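Local structure of glycoside hydrolase family 81 (Clostridium thermocellum, 6FOP) at residues T240-F245 with S295-Y300; A503-G508 with L519-Y524; P151-G156 with L163-N168; Y200-V205 with Y222-D227. The protein probably hydrolyses beta-1,3-glucans such as laminarin, as a family 81 glycoside hydrolase of the cellulosome. All coordinates share one frame; numbering follows the deposited sequence. Where two conformers were deposited one is given.

Contact 1: T240-F245 with S295-Y300; sequences TLTTTF and SFKTVY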
loop_
_atom_site.group_PDB
_atom_site.type_symbol
_atom_site.label_atom_id
_atom_site.label_comp_id
_atom_site.label_asym_id
_atom_site.label_seq_id
_atom_site.Cartn_x
_atom_site.Cartn_y
_atom_site.Cartn_z
ATOM N N THR A 240 7.993 1.918 18.502
ATOM C CA THR A 240 8.361 1.003 17.412
ATOM C C THR A 240 7.139 0.266 16.890
ATOM O O THR A 240 6.149 0.089 17.594
ATOM C CB THR A 240 9.385 -0.056 17.839
ATOM O OG1 THR A 240 8.853 -0.804 18.945
ATOM C CG2 THR A 240 10.686 0.581 18.204
ATOM N N LEU A 241 7.250 -0.170 15.643
ATOM C CA LEU A 241 6.228 -0.980 14.995
ATOM C C LEU A 241 6.904 -2.244 14.468
ATOM O O LEU A 241 7.776 -2.168 13.606
ATOM C CB LEU A 241 5.570 -0.161 13.889
ATOM C CG LEU A 241 4.311 -0.658 13.193
ATOM C CD1 LEU A 241 4.667 -1.747 12.217
ATOM C CD2 LEU A 241 3.267 -1.123 14.175
ATOM N N THR A 242 6.523 -3.383 15.041
ATOM C CA THR A 242 7.051 -4.681 14.688
ATOM C C THR A 242 6.054 -5.439 13.834
ATOM O O THR A 242 4.865 -5.477 14.151
ATOM C CB THR A 242 7.335 -5.473 15.957
ATOM O OG1 THR A 242 8.331 -4.790 16.719
ATOM C CG2 THR A 242 7.852 -6.877 15.621
ATOM N N THR A 243 6.543 -6.006 12.738
ATOM C CA THR A 243 5.720 -6.875 11.880
ATOM C C THR A 243 6.402 -8.239 11.774
ATOM O O THR A 243 7.611 -8.296 11.523
ATOM C CB THR A 243 5.570 -6.310 10.461
ATOM O OG1 THR A 243 5.131 -4.941 10.549
ATOM C CG2 THR A 243 4.545 -7.113 9.657
ATOM N N THR A 244 5.630 -9.299 12.007
ATOM C CA THR A 244 6.088 -10.677 11.831
ATOM C C THR A 244 5.443 -11.234 10.565
ATOM O O THR A 244 4.257 -11.029 10.335
ATOM C CB THR A 244 5.776 -11.503 13.100
ATOM O OG1 THR A 244 6.434 -10.874 14.208
ATOM C CG2 THR A 244 6.303 -12.926 13.020
ATOM N N PHE A 245 6.262 -11.913 9.754
ATOM C CA PHE A 245 5.845 -12.593 8.512
ATOM C C PHE A 245 6.050 -14.076 8.718
ATOM O O PHE A 245 7.150 -14.474 9.098
ATOM C CB PHE A 245 6.709 -12.122 7.353
ATOM C CG PHE A 245 6.606 -10.634 7.118
ATOM C CD1 PHE A 245 7.365 -9.754 7.849
ATOM C CD2 PHE A 245 5.743 -10.136 6.168
ATOM C CE1 PHE A 245 7.263 -8.377 7.646
ATOM C CE2 PHE A 245 5.620 -8.761 5.970
ATOM C CZ PHE A 245 6.377 -7.897 6.723
ATOM N N SER A 295 9.794 -17.750 9.138
ATOM C CA SER A 295 9.344 -16.461 9.630
ATOM C C SER A 295 10.490 -15.496 9.789
ATOM O O SER A 295 11.648 -15.880 9.945
ATOM C CB SER A 295 8.595 -16.602 10.956
ATOM O OG SER A 295 9.470 -17.002 11.982
ATOM N N PHE A 296 10.131 -14.217 9.753
ATOM C CA PHE A 296 11.051 -13.139 10.087
ATOM C C PHE A 296 10.250 -11.943 10.563
ATOM O O PHE A 296 9.035 -11.892 10.405
ATOM C CB PHE A 296 11.956 -12.765 8.899
ATOM C CG PHE A 296 11.250 -12.095 7.758
ATOM C CD1 PHE A 296 10.623 -12.832 6.774
ATOM C CD2 PHE A 296 11.252 -10.695 7.637
ATOM C CE1 PHE A 296 9.994 -12.238 5.707
ATOM C CE2 PHE A 296 10.643 -10.098 6.557
ATOM C CZ PHE A 296 9.984 -10.868 5.607
ATOM N N LYS A 297 10.968 -10.970 11.106
ATOM C CA LYS A 297 10.342 -9.718 11.500
ATOM C C LYS A 297 11.051 -8.518 10.932
ATOM O O LYS A 297 12.233 -8.573 10.605
ATOM C CB LYS A 297 10.194 -9.599 13.007
ATOM C CG LYS A 297 11.438 -9.401 13.806
ATOM C CD LYS A 297 11.055 -9.327 15.287
ATOM C CE LYS A 297 12.226 -8.953 16.159
ATOM N NZ LYS A 297 11.809 -8.919 17.590
ATOM N N THR A 298 10.290 -7.426 10.840
ATOM C CA THR A 298 10.855 -6.097 10.607
ATOM C C THR A 298 10.449 -5.258 11.808
ATOM O O THR A 298 9.361 -5.466 12.398
ATOM C CB THR A 298 10.317 -5.450 9.317
ATOM O OG1 THR A 298 8.891 -5.315 9.399
ATOM C CG2 THR A 298 10.695 -6.247 8.094
ATOM N N VAL A 299 11.289 -4.276 12.131
ATOM C CA VAL A 299 10.982 -3.328 13.221
ATOM C C VAL A 299 11.339 -1.937 12.705
ATOM O O VAL A 299 12.475 -1.684 12.315
ATOM C CB VAL A 299 11.759 -3.626 14.524
ATOM C CG1 VAL A 299 11.323 -2.649 15.612
ATOM C CG2 VAL A 299 11.479 -5.059 14.998
ATOM N N TYR A 300 10.338 -1.057 12.687
ATOM C CA TYR A 300 10.531 0.324 12.290
ATOM C C TYR A 300 10.313 1.240 13.473
ATOM O O TYR A 300 9.492 0.981 14.315
ATOM C CB TYR A 300 9.529 0.670 11.197
ATOM C CG TYR A 300 9.569 -0.226 9.964
ATOM C CD1 TYR A 300 10.757 -0.526 9.314
ATOM C CD2 TYR A 300 8.393 -0.693 9.398
ATOM C CE1 TYR A 300 10.772 -1.342 8.171
ATOM C CE2 TYR A 300 8.393 -1.490 8.268
ATOM C CZ TYR A 300 9.579 -1.793 7.645
ATOM O OH TYR A 300 9.545 -2.590 6.526
HETATM O O HOH W 1 7.337 -3.448 11.023
HETATM O O HOH W 2 10.226 -6.115 18.258
#

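Contact 2: A503-G508 with L519-Y524; sequences AIILWG and LGIYLY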
loop_
_atom_site.group_PDB
_atom_site.type_symbol
_atom_site.label_atom_id
_atom_site.label_comp_id
_atom_site.label_asym_id
_atom_site.label_seq_id
_atom_site.Cartn_x
_atom_site.Cartn_y
_atom_site.Cartn_z
ATOM N N ALA A 503 -5.396 9.044 9.122
ATOM C CA ALA A 503 -6.744 9.238 9.629
ATOM C C ALA A 503 -7.171 8.094 10.545
ATOM O O ALA A 503 -7.863 8.326 11.535
ATOM C CB ALA A 503 -7.734 9.383 8.479
ATOM N N ILE A 504 -6.799 6.851 10.195
ATOM C CA ILE A 504 -7.086 5.692 11.047
ATOM C C ILE A 504 -6.382 5.806 12.405
ATOM O O ILE A 504 -6.974 5.515 13.459
ATOM C CB ILE A 504 -6.738 4.390 10.313
ATOM C CG1 ILE A 504 -7.716 4.170 9.155
ATOM C CG2 ILE A 504 -6.827 3.207 11.254
ATOM C CD1 ILE A 504 -7.398 2.979 8.288
ATOM N N ILE A 505 -5.138 6.263 12.403
ATOM C CA ILE A 505 -4.428 6.496 13.672
ATOM C C ILE A 505 -5.224 7.477 14.542
ATOM O O ILE A 505 -5.496 7.232 15.731
ATOM C CB ILE A 505 -3.003 7.052 13.468
ATOM C CG1 ILE A 505 -2.125 6.064 12.687
ATOM C CG2 ILE A 505 -2.351 7.417 14.798
ATOM C CD1 ILE A 505 -0.751 6.586 12.331
ATOM N N LEU A 506 -5.594 8.607 13.932
ATOM C CA LEU A 506 -6.319 9.633 14.684
ATOM C C LEU A 506 -7.658 9.141 15.168
ATOM O O LEU A 506 -8.029 9.413 16.319
ATOM C CB LEU A 506 -6.509 10.897 13.852
ATOM C CG LEU A 506 -5.288 11.702 13.412
ATOM C CD1 LEU A 506 -5.677 12.898 12.532
ATOM C CD2 LEU A 506 -4.470 12.135 14.631
ATOM N N TRP A 507 -8.401 8.424 14.323
ATOM C CA TRP A 507 -9.683 7.873 14.754
ATOM C C TRP A 507 -9.544 6.922 15.929
ATOM O O TRP A 507 -10.272 7.001 16.905
ATOM C CB TRP A 507 -10.355 7.150 13.574
ATOM C CG TRP A 507 -11.634 6.508 13.956
ATOM C CD1 TRP A 507 -11.822 5.199 14.306
ATOM C CD2 TRP A 507 -12.913 7.135 14.090
ATOM N NE1 TRP A 507 -13.132 4.977 14.648
ATOM C CE2 TRP A 507 -13.820 6.147 14.538
ATOM C CE3 TRP A 507 -13.385 8.440 13.887
ATOM C CZ2 TRP A 507 -15.178 6.411 14.742
ATOM C CZ3 TRP A 507 -14.715 8.698 14.107
ATOM C CH2 TRP A 507 -15.599 7.689 14.532
ATOM N N GLY A 508 -8.603 6.000 15.826
ATOM C CA GLY A 508 -8.380 5.044 16.883
ATOM C C GLY A 508 -7.985 5.692 18.187
ATOM O O GLY A 508 -8.528 5.380 19.238
ATOM N N LEU A 519 -3.516 -0.585 14.075
ATOM C CA LEU A 519 -3.689 -0.858 12.641
ATOM C C LEU A 519 -3.182 0.335 11.833
ATOM O O LEU A 519 -2.414 0.183 10.867
ATOM C CB LEU A 519 -5.159 -1.129 12.331
ATOM C CG LEU A 519 -5.595 -1.124 10.855
ATOM C CD1 LEU A 519 -5.025 -2.302 10.091
ATOM C CD2 LEU A 519 -7.109 -1.065 10.740
ATOM N N GLY A 520 -3.636 1.528 12.191
ATOM C CA GLY A 520 -3.183 2.739 11.514
ATOM C C GLY A 520 -1.681 2.922 11.572
ATOM O O GLY A 520 -1.058 3.307 10.571
ATOM N N ILE A 521 -1.098 2.701 12.747
ATOM C CA ILE A 521 0.337 2.845 12.929
ATOM C C ILE A 521 1.078 1.853 12.049
ATOM O O ILE A 521 2.077 2.193 11.411
ATOM C CB ILE A 521 0.741 2.796 14.411
ATOM C CG1 ILE A 521 0.136 4.004 15.134
ATOM C CG2 ILE A 521 2.256 2.731 14.573
ATOM C CD1 ILE A 521 0.293 3.983 16.634
ATOM N N TYR A 522 0.595 0.622 12.015
ATOM C CA TYR A 522 1.144 -0.414 11.123
ATOM C C TYR A 522 1.140 0.023 9.657
ATOM O O TYR A 522 2.169 -0.006 8.943
ATOM C CB TYR A 522 0.367 -1.728 11.334
ATOM C CG TYR A 522 0.481 -2.755 10.206
ATOM C CD1 TYR A 522 1.670 -3.443 9.989
ATOM C CD2 TYR A 522 -0.571 -2.992 9.338
ATOM C CE1 TYR A 522 1.794 -4.370 8.961
ATOM C CE2 TYR A 522 -0.434 -3.901 8.294
ATOM C CZ TYR A 522 0.732 -4.579 8.120
ATOM O OH TYR A 522 0.846 -5.473 7.078
ATOM N N LEU A 523 -0.035 0.435 9.187
ATOM C CA LEU A 523 -0.165 0.851 7.783
ATOM C C LEU A 523 0.680 2.057 7.448
ATOM O O LEU A 523 1.385 2.082 6.439
ATOM C CB LEU A 523 -1.633 1.094 7.438
ATOM C CG LEU A 523 -2.559 -0.118 7.578
ATOM C CD1 LEU A 523 -4.024 0.308 7.547
ATOM C CD2 LEU A 523 -2.282 -1.130 6.461
ATOM N N TYR A 524 0.550 3.089 8.270
ATOM C CA TYR A 524 1.253 4.338 8.057
ATOM C C TYR A 524 2.758 4.154 8.049
ATOM O O TYR A 524 3.457 4.580 7.119
ATOM C CB TYR A 524 0.845 5.325 9.168
ATOM C CG TYR A 524 1.595 6.638 9.157
ATOM C CD1 TYR A 524 1.204 7.698 8.346
ATOM C CD2 TYR A 524 2.723 6.808 9.938
ATOM C CE1 TYR A 524 1.926 8.891 8.340
ATOM C CE2 TYR A 524 3.423 8.004 9.948
ATOM C CZ TYR A 524 3.028 9.039 9.144
ATOM O OH TYR A 524 3.740 10.206 9.161
#

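Contact 3: P151-G156 with L163-N168; sequences PTVFYG and LGVTIN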
loop_
_atom_site.group_PDB
_atom_site.type_symbol
_atom_site.label_atom_id
_atom_site.label_comp_id
_atom_site.label_asym_id
_atom_site.label_seq_id
_atom_site.Cartn_x
_atom_site.Cartn_y
_atom_site.Cartn_z
ATOM N N PRO A 151 15.813 -25.679 -23.265
ATOM C CA PRO A 151 16.713 -25.303 -22.186
ATOM C C PRO A 151 18.053 -26.019 -22.213
ATOM O O PRO A 151 18.143 -27.109 -22.757
ATOM C CB PRO A 151 15.932 -25.723 -20.938
ATOM C CG PRO A 151 15.115 -26.884 -21.385
ATOM C CD PRO A 151 14.773 -26.630 -22.830
ATOM N N THR A 152 19.073 -25.394 -21.648
ATOM C CA THR A 152 20.319 -26.052 -21.278
ATOM C C THR A 152 20.047 -26.827 -20.012
ATOM O O THR A 152 19.461 -26.287 -19.086
ATOM C CB THR A 152 21.405 -25.009 -20.989
ATOM O OG1 THR A 152 21.593 -24.253 -22.177
ATOM C CG2 THR A 152 22.751 -25.668 -20.584
ATOM N N VAL A 153 20.481 -28.075 -19.970
ATOM C CA VAL A 153 20.321 -28.885 -18.783
ATOM C C VAL A 153 21.733 -28.948 -18.176
ATOM O O VAL A 153 22.633 -29.581 -18.714
ATOM C CB VAL A 153 19.757 -30.262 -19.123
ATOM C CG1 VAL A 153 19.601 -31.075 -17.847
ATOM C CG2 VAL A 153 18.399 -30.098 -19.816
ATOM N N PHE A 154 21.917 -28.195 -17.091
ATOM C CA PHE A 154 23.211 -28.174 -16.407
ATOM C C PHE A 154 23.354 -29.252 -15.337
ATOM O O PHE A 154 24.484 -29.560 -14.940
ATOM C CB PHE A 154 23.565 -26.771 -15.874
ATOM C CG PHE A 154 22.749 -26.291 -14.702
ATOM C CD1 PHE A 154 23.086 -26.653 -13.398
ATOM C CD2 PHE A 154 21.705 -25.401 -14.896
ATOM C CE1 PHE A 154 22.355 -26.205 -12.312
ATOM C CE2 PHE A 154 20.977 -24.924 -13.808
ATOM C CZ PHE A 154 21.308 -25.316 -12.518
ATOM N N TYR A 155 22.235 -29.825 -14.895
ATOM C CA TYR A 155 22.245 -30.943 -13.974
ATOM C C TYR A 155 21.063 -31.822 -14.288
ATOM O O TYR A 155 19.940 -31.340 -14.508
ATOM C CB TYR A 155 22.124 -30.482 -12.496
ATOM C CG TYR A 155 21.969 -31.661 -11.582
ATOM C CD1 TYR A 155 23.085 -32.391 -11.157
ATOM C CD2 TYR A 155 20.703 -32.136 -11.242
ATOM C CE1 TYR A 155 22.941 -33.534 -10.376
ATOM C CE2 TYR A 155 20.550 -33.276 -10.460
ATOM C CZ TYR A 155 21.671 -33.969 -10.025
ATOM O OH TYR A 155 21.528 -35.100 -9.237
ATOM N N GLY A 156 21.321 -33.131 -14.243
ATOM C CA GLY A 156 20.265 -34.119 -14.254
ATOM C C GLY A 156 20.149 -34.881 -15.543
ATOM O O GLY A 156 20.784 -34.554 -16.538
ATOM N N LEU A 163 16.019 -31.489 -12.088
ATOM C CA LEU A 163 16.839 -30.987 -13.181
ATOM C C LEU A 163 17.222 -29.567 -12.877
ATOM O O LEU A 163 16.426 -28.822 -12.286
ATOM C CB LEU A 163 16.088 -31.003 -14.525
ATOM C CG LEU A 163 15.535 -32.342 -15.003
ATOM C CD1 LEU A 163 14.753 -32.141 -16.289
ATOM C CD2 LEU A 163 16.632 -33.383 -15.211
ATOM N N GLY A 164 18.442 -29.222 -13.233
ATOM C CA GLY A 164 18.877 -27.833 -13.261
ATOM C C GLY A 164 18.917 -27.388 -14.705
ATOM O O GLY A 164 19.591 -28.029 -15.522
ATOM N N VAL A 165 18.161 -26.341 -15.031
ATOM C CA VAL A 165 18.040 -25.874 -16.392
ATOM C C VAL A 165 18.333 -24.387 -16.485
ATOM O O VAL A 165 18.221 -23.648 -15.503
ATOM C CB VAL A 165 16.665 -26.203 -17.020
ATOM C CG1 VAL A 165 16.414 -27.716 -16.949
ATOM C CG2 VAL A 165 15.526 -25.447 -16.351
ATOM N N THR A 166 18.693 -23.945 -17.681
ATOM C CA THR A 166 18.918 -22.537 -17.966
ATOM C C THR A 166 18.155 -22.220 -19.230
ATOM O O THR A 166 18.319 -22.913 -20.232
ATOM C CB THR A 166 20.396 -22.210 -18.136
ATOM O OG1 THR A 166 21.158 -22.780 -17.049
ATOM C CG2 THR A 166 20.609 -20.678 -18.172
ATOM N N ILE A 167 17.308 -21.184 -19.173
ATOM C CA ILE A 167 16.529 -20.714 -20.317
ATOM C C ILE A 167 16.509 -19.200 -20.296
ATOM O O ILE A 167 16.283 -18.631 -19.235
ATOM C CB ILE A 167 15.116 -21.328 -20.335
ATOM C CG1 ILE A 167 14.405 -21.068 -21.659
ATOM C CG2 ILE A 167 14.257 -20.879 -19.167
ATOM C CD1 ILE A 167 14.899 -21.952 -22.772
ATOM N N ASN A 168 16.725 -18.544 -21.433
ATOM C CA ASN A 168 16.790 -17.079 -21.471
ATOM C C ASN A 168 17.790 -16.493 -20.461
ATOM O O ASN A 168 17.576 -15.405 -19.922
ATOM C CB ASN A 168 15.375 -16.479 -21.252
ATOM C CG ASN A 168 14.404 -16.859 -22.359
ATOM O OD1 ASN A 168 14.810 -17.007 -23.513
ATOM N ND2 ASN A 168 13.130 -17.028 -22.026
#

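Contact 4: Y200-V205 with Y222-D227; sequences YFSIAV and YCFVTD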
loop_
_atom_site.group_PDB
_atom_site.type_symbol
_atom_site.label_atom_id
_atom_site.label_comp_id
_atom_site.label_asym_id
_atom_site.label_seq_id
_atom_site.Cartn_x
_atom_site.Cartn_y
_atom_site.Cartn_z
ATOM N N TYR A 200 2.839 -34.020 -6.583
ATOM C CA TYR A 200 3.383 -32.690 -6.283
ATOM C C TYR A 200 4.598 -32.398 -7.161
ATOM O O TYR A 200 5.301 -33.312 -7.628
ATOM C CB TYR A 200 3.736 -32.597 -4.792
ATOM C CG TYR A 200 4.649 -33.687 -4.297
ATOM C CD1 TYR A 200 4.128 -34.890 -3.804
ATOM C CD2 TYR A 200 6.017 -33.543 -4.307
ATOM C CE1 TYR A 200 4.955 -35.893 -3.361
ATOM C CE2 TYR A 200 6.854 -34.561 -3.866
ATOM C CZ TYR A 200 6.312 -35.730 -3.379
ATOM O OH TYR A 200 7.106 -36.787 -2.967
ATOM N N PHE A 201 4.861 -31.114 -7.404
ATOM C CA PHE A 201 5.920 -30.701 -8.364
ATOM C C PHE A 201 6.222 -29.249 -8.039
ATOM O O PHE A 201 5.286 -28.476 -7.838
ATOM C CB PHE A 201 5.401 -30.833 -9.793
ATOM C CG PHE A 201 6.394 -30.486 -10.854
ATOM C CD1 PHE A 201 7.293 -31.448 -11.309
ATOM C CD2 PHE A 201 6.455 -29.210 -11.384
ATOM C CE1 PHE A 201 8.204 -31.155 -12.276
ATOM C CE2 PHE A 201 7.393 -28.903 -12.374
ATOM C CZ PHE A 201 8.274 -29.882 -12.806
ATOM N N SER A 202 7.498 -28.880 -7.949
ATOM C CA SER A 202 7.830 -27.461 -7.709
ATOM C C SER A 202 8.950 -27.006 -8.610
ATOM O O SER A 202 9.668 -27.829 -9.191
ATOM C CB SER A 202 8.177 -27.206 -6.241
ATOM O OG SER A 202 9.341 -27.903 -5.869
ATOM N N ILE A 203 9.113 -25.697 -8.704
ATOM C CA ILE A 203 10.205 -25.081 -9.468
ATOM C C ILE A 203 10.790 -23.987 -8.586
ATOM O O ILE A 203 10.100 -23.502 -7.656
ATOM C CB ILE A 203 9.745 -24.529 -10.825
ATOM C CG1 ILE A 203 8.831 -23.303 -10.690
ATOM C CG2 ILE A 203 9.045 -25.623 -11.621
ATOM C CD1 ILE A 203 9.530 -21.957 -10.548
ATOM N N ALA A 204 12.034 -23.609 -8.847
ATOM C CA ALA A 204 12.625 -22.402 -8.235
ATOM C C ALA A 204 13.434 -21.689 -9.242
ATOM O O ALA A 204 14.105 -22.306 -10.070
ATOM C CB ALA A 204 13.504 -22.708 -7.036
ATOM N N VAL A 205 13.429 -20.369 -9.156
ATOM C CA VAL A 205 14.432 -19.567 -9.841
ATOM C C VAL A 205 15.696 -19.530 -8.970
ATOM O O VAL A 205 15.629 -19.280 -7.764
ATOM C CB VAL A 205 13.943 -18.156 -10.210
ATOM C CG1 VAL A 205 13.486 -17.334 -8.999
ATOM C CG2 VAL A 205 15.025 -17.405 -10.984
ATOM N N TYR A 222 10.451 -29.276 -1.429
ATOM C CA TYR A 222 9.294 -30.067 -1.086
ATOM C C TYR A 222 8.559 -29.576 0.137
ATOM O O TYR A 222 7.674 -30.258 0.632
ATOM C CB TYR A 222 9.663 -31.581 -1.029
ATOM C CG TYR A 222 10.394 -32.007 -2.287
ATOM C CD1 TYR A 222 9.711 -32.131 -3.483
ATOM C CD2 TYR A 222 11.760 -32.163 -2.303
ATOM C CE1 TYR A 222 10.373 -32.454 -4.670
ATOM C CE2 TYR A 222 12.442 -32.501 -3.480
ATOM C CZ TYR A 222 11.739 -32.667 -4.658
ATOM O OH TYR A 222 12.421 -32.991 -5.812
ATOM N N CYS A 223 8.927 -28.385 0.614
ATOM C CA CYS A 223 8.242 -27.728 1.727
ATOM C C CYS A 223 7.281 -26.728 1.109
ATOM O O CYS A 223 7.615 -25.568 0.873
ATOM C CB CYS A 223 9.261 -27.076 2.649
ATOM S SG CYS A 223 10.274 -28.272 3.547
ATOM N N PHE A 224 6.103 -27.198 0.754
ATOM C CA PHE A 224 5.140 -26.381 0.011
ATOM C C PHE A 224 4.493 -25.373 0.963
ATOM O O PHE A 224 3.989 -25.739 2.020
ATOM C CB PHE A 224 4.060 -27.269 -0.605
ATOM C CG PHE A 224 4.476 -27.979 -1.877
ATOM C CD1 PHE A 224 5.798 -28.313 -2.155
ATOM C CD2 PHE A 224 3.494 -28.326 -2.802
ATOM C CE1 PHE A 224 6.131 -28.958 -3.341
ATOM C CE2 PHE A 224 3.837 -28.963 -3.972
ATOM C CZ PHE A 224 5.144 -29.263 -4.242
ATOM N N VAL A 225 4.501 -24.096 0.569
ATOM C CA VAL A 225 3.860 -23.058 1.378
ATOM C C VAL A 225 2.360 -23.174 1.231
ATOM O O VAL A 225 1.839 -23.115 0.132
ATOM C CB VAL A 225 4.352 -21.654 0.999
ATOM C CG1 VAL A 225 3.566 -20.609 1.782
ATOM C CG2 VAL A 225 5.823 -21.531 1.330
ATOM N N THR A 226 1.674 -23.366 2.366
ATOM C CA THR A 226 0.225 -23.549 2.394
ATOM C C THR A 226 -0.535 -22.418 3.085
ATOM O O THR A 226 -1.760 -22.379 2.999
ATOM C CB THR A 226 -0.142 -24.894 3.056
ATOM O OG1 THR A 226 0.507 -24.981 4.329
ATOM C CG2 THR A 226 0.341 -26.034 2.175
ATOM N N ASP A 227 0.190 -21.482 3.707
ATOM C CA ASP A 227 -0.454 -20.284 4.281
ATOM C C ASP A 227 0.639 -19.247 4.500
ATOM O O ASP A 227 1.805 -19.588 4.694
ATOM C CB ASP A 227 -1.191 -20.607 5.593
ATOM C CG ASP A 227 -2.239 -19.554 5.977
ATOM O OD1 ASP A 227 -2.613 -18.717 5.164
ATOM O OD2 ASP A 227 -2.698 -19.621 7.132
#

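Contact 1: T240-F245 with S295-Y300
Phe245 and Phe296 form the tightly packed end of this contact. Their rings lie nearly parallel (12°) but displaced, with little overlap. Phe245 CD1 stands over one face of the Phe296 ring, offset toward its rim and 3.5 Å from Phe296 CE2, while Phe245 CB adds a CH-pi contact over that ring. Phe296 CG sits between the backbone N and the carbonyl carbon (chi1 69°), and the end of its ring comes nearer the other strand. Tyr473 meets the Phe245 ring steeply, and Gln267 of helix 265-268 touches both phenylalanines. Strands 240-251 and 295-301 run antiparallel here, the latter at the outer edge of a three-stranded sheet, and strand 223-235 flanks the former. Six backbone hydrogen bonds join segments 240-245 and 295-300 in regular register, from Leu241 with Tyr300 to Phe245 with Phe296; the bond from Phe245 N to Phe296 O, 2.8 Å long, is almost straight (174°). On the same buried face Thr243 and Thr298 lie side by side, and one water binds Thr243 OG1 (2.7 Å), Thr298 OG1 (2.9 Å) and Leu241 O, to which it donates. Tyr300 turns its hydroxyl to His266 O. The opposite face, carrying Thr242, Thr244, Lys297 and Val299, is partly exposed and more loosely filled. There the methyls of Val299 flank Thr242 OG1, CG2 approaching to 3.6 Å. A second water joins Thr242 OG1, 2.8 Å away, to Lys297 NZ at 3.3 Å, and the extended lysine chain passes Thr242 CG2 with its CD.

Contact 2: A503-G508 with L519-Y524
This is a buried helix-helix contact made by apolar side chains in the family 81 C-terminal domain, where helices 494-511 and 514-534, consecutive in the chain, pack antiparallel. Ile504 and Ile505 of the first press against the backbone at Gly520 of the second; the segment axes come within 7.8 Å at an angle of 162°. Gly520 lets the backbones draw close, its CA only 4.5 Å from that of Ile505, and a CB there would clash with Ile505 N. Ile505 lays CG1 against the peptide that follows, 3.4 Å from Gly520 C. With CD1 anti to CA (chi2 175°), its tip reaches onward to Tyr524 CB at 3.8 Å, the two side chains crossing at about a right angle; Ile521 CG1 touches the same CD1. Ile504 comes in beside it, CG2 resting 3.7 Å from Gly520 CA, and more distantly meets the methyls of Leu519 and Leu523. Ile305 touches both Ile505 and Tyr524, while Ile451 of helix 440-455 covers Ile504. The Tyr524 hydroxyl is satisfied by Ala584 O. No hydrogen bond crosses between the segments, which implies that they are held by hydrophobic burial and close shape fit around one glycine.

Contact 3: P151-G156 with L163-N168
Gly164 O takes two backbone hydrogen bonds from neighbouring residues of the other strand: Phe154 N at 2.8 Å, though bent (133°), and Tyr155 N, longer at 3.3 Å. Both donors lie on the same face of the carbonyl plane. Gly164 N answers by donating to Tyr155 O, and two more bonds pair Thr152 with Thr166, the one from Thr166 N to Thr152 O measuring 2.8 Å. Among aromatic contacts, the Phe154 ring covers the glycine backbone: Gly164 CA makes a CH-pi contact over its face, 3.8 Å from the centroid, and Gly164 C lies 3.3 Å from Phe154 CE2. Gly164 has no CB to meet the ring, and one there would collide with it. Thr166 OG1, hydrogen-bonded to Asn171, comes 3.4 Å from Phe154 CD2. Apolar packing is lighter: Pro151 CB meets Val165 CB at 4.0 Å, Val153 lies farther from Val165, and Leu163 CD2 touches Gly156 CA. Strand 152-155 is an edge strand of an eight-stranded antiparallel sheet and pairs in a beta hairpin with strand 162-167; the extra residue, with Phe154 and Tyr155 both facing Gly164, makes this a classic beta bulge.

Contact 4: Y200-V205 with Y222-D227
Two antiparallel sheets pack here with strands nearly perpendicular, Phe224 at the start of strand 223-235 leaning on Tyr200 and Ser202 of strand 200-206. The first strand belongs to a three-stranded sheet and the second to an eight-stranded one. Their short segments run 92° apart with axes 9.1 Å from each other, and no hydrogen bond crosses between them, so van der Waals contacts, mostly of side chains, bridge the gap. Phe224 does most of this. Its CZ lies 3.7 Å from Tyr200 CB, while CE1 touches Ser202 CB at 4.0 Å. The Tyr135 ring of strand 133-139 also meets Phe224. Tyr200 CG stands between its backbone N and carbonyl carbon (chi1 54°). Tyr222, just ahead of the strand, brings its ring against Tyr200, the two side chains crossing at about a right angle; Tyr222 CD1 approaches the edge of the Tyr200 ring, 3.8 Å from CE2. The polar ends have partners outside the two segments: Tyr200 OH with Glu253, Ser202 OG with Ala221 O. In the plane of the Phe224 ring, at its edge, Phe201 N sits 3.7 Å from CZ.

How the contacts relate
Along the chain the contacts open and close in the order 3, 4, 1, 2. Contacts 3 and 4, with centres about 19 Å apart, share the eight-stranded sheet, through its hairpin edge and strand 200-206. Contact 4 also reaches the three-stranded sheet of contact 1, where strands 223-235 and 240-251 are neighbours; the centres of contacts 1 and 4 lie about 25 Å apart. Contact 1 directly touches contact 2, as Leu241 and Thr243 pack on Ile521 and Tyr522 of helix 514-534. The three-stranded sheet therefore connects the beta-rich part of the protein to the helical part of the family 81 C-terminal domain. Contacts 2 and 3 lie farthest apart, with centres about 49 Å from each other, on opposite sides of the chain's centre.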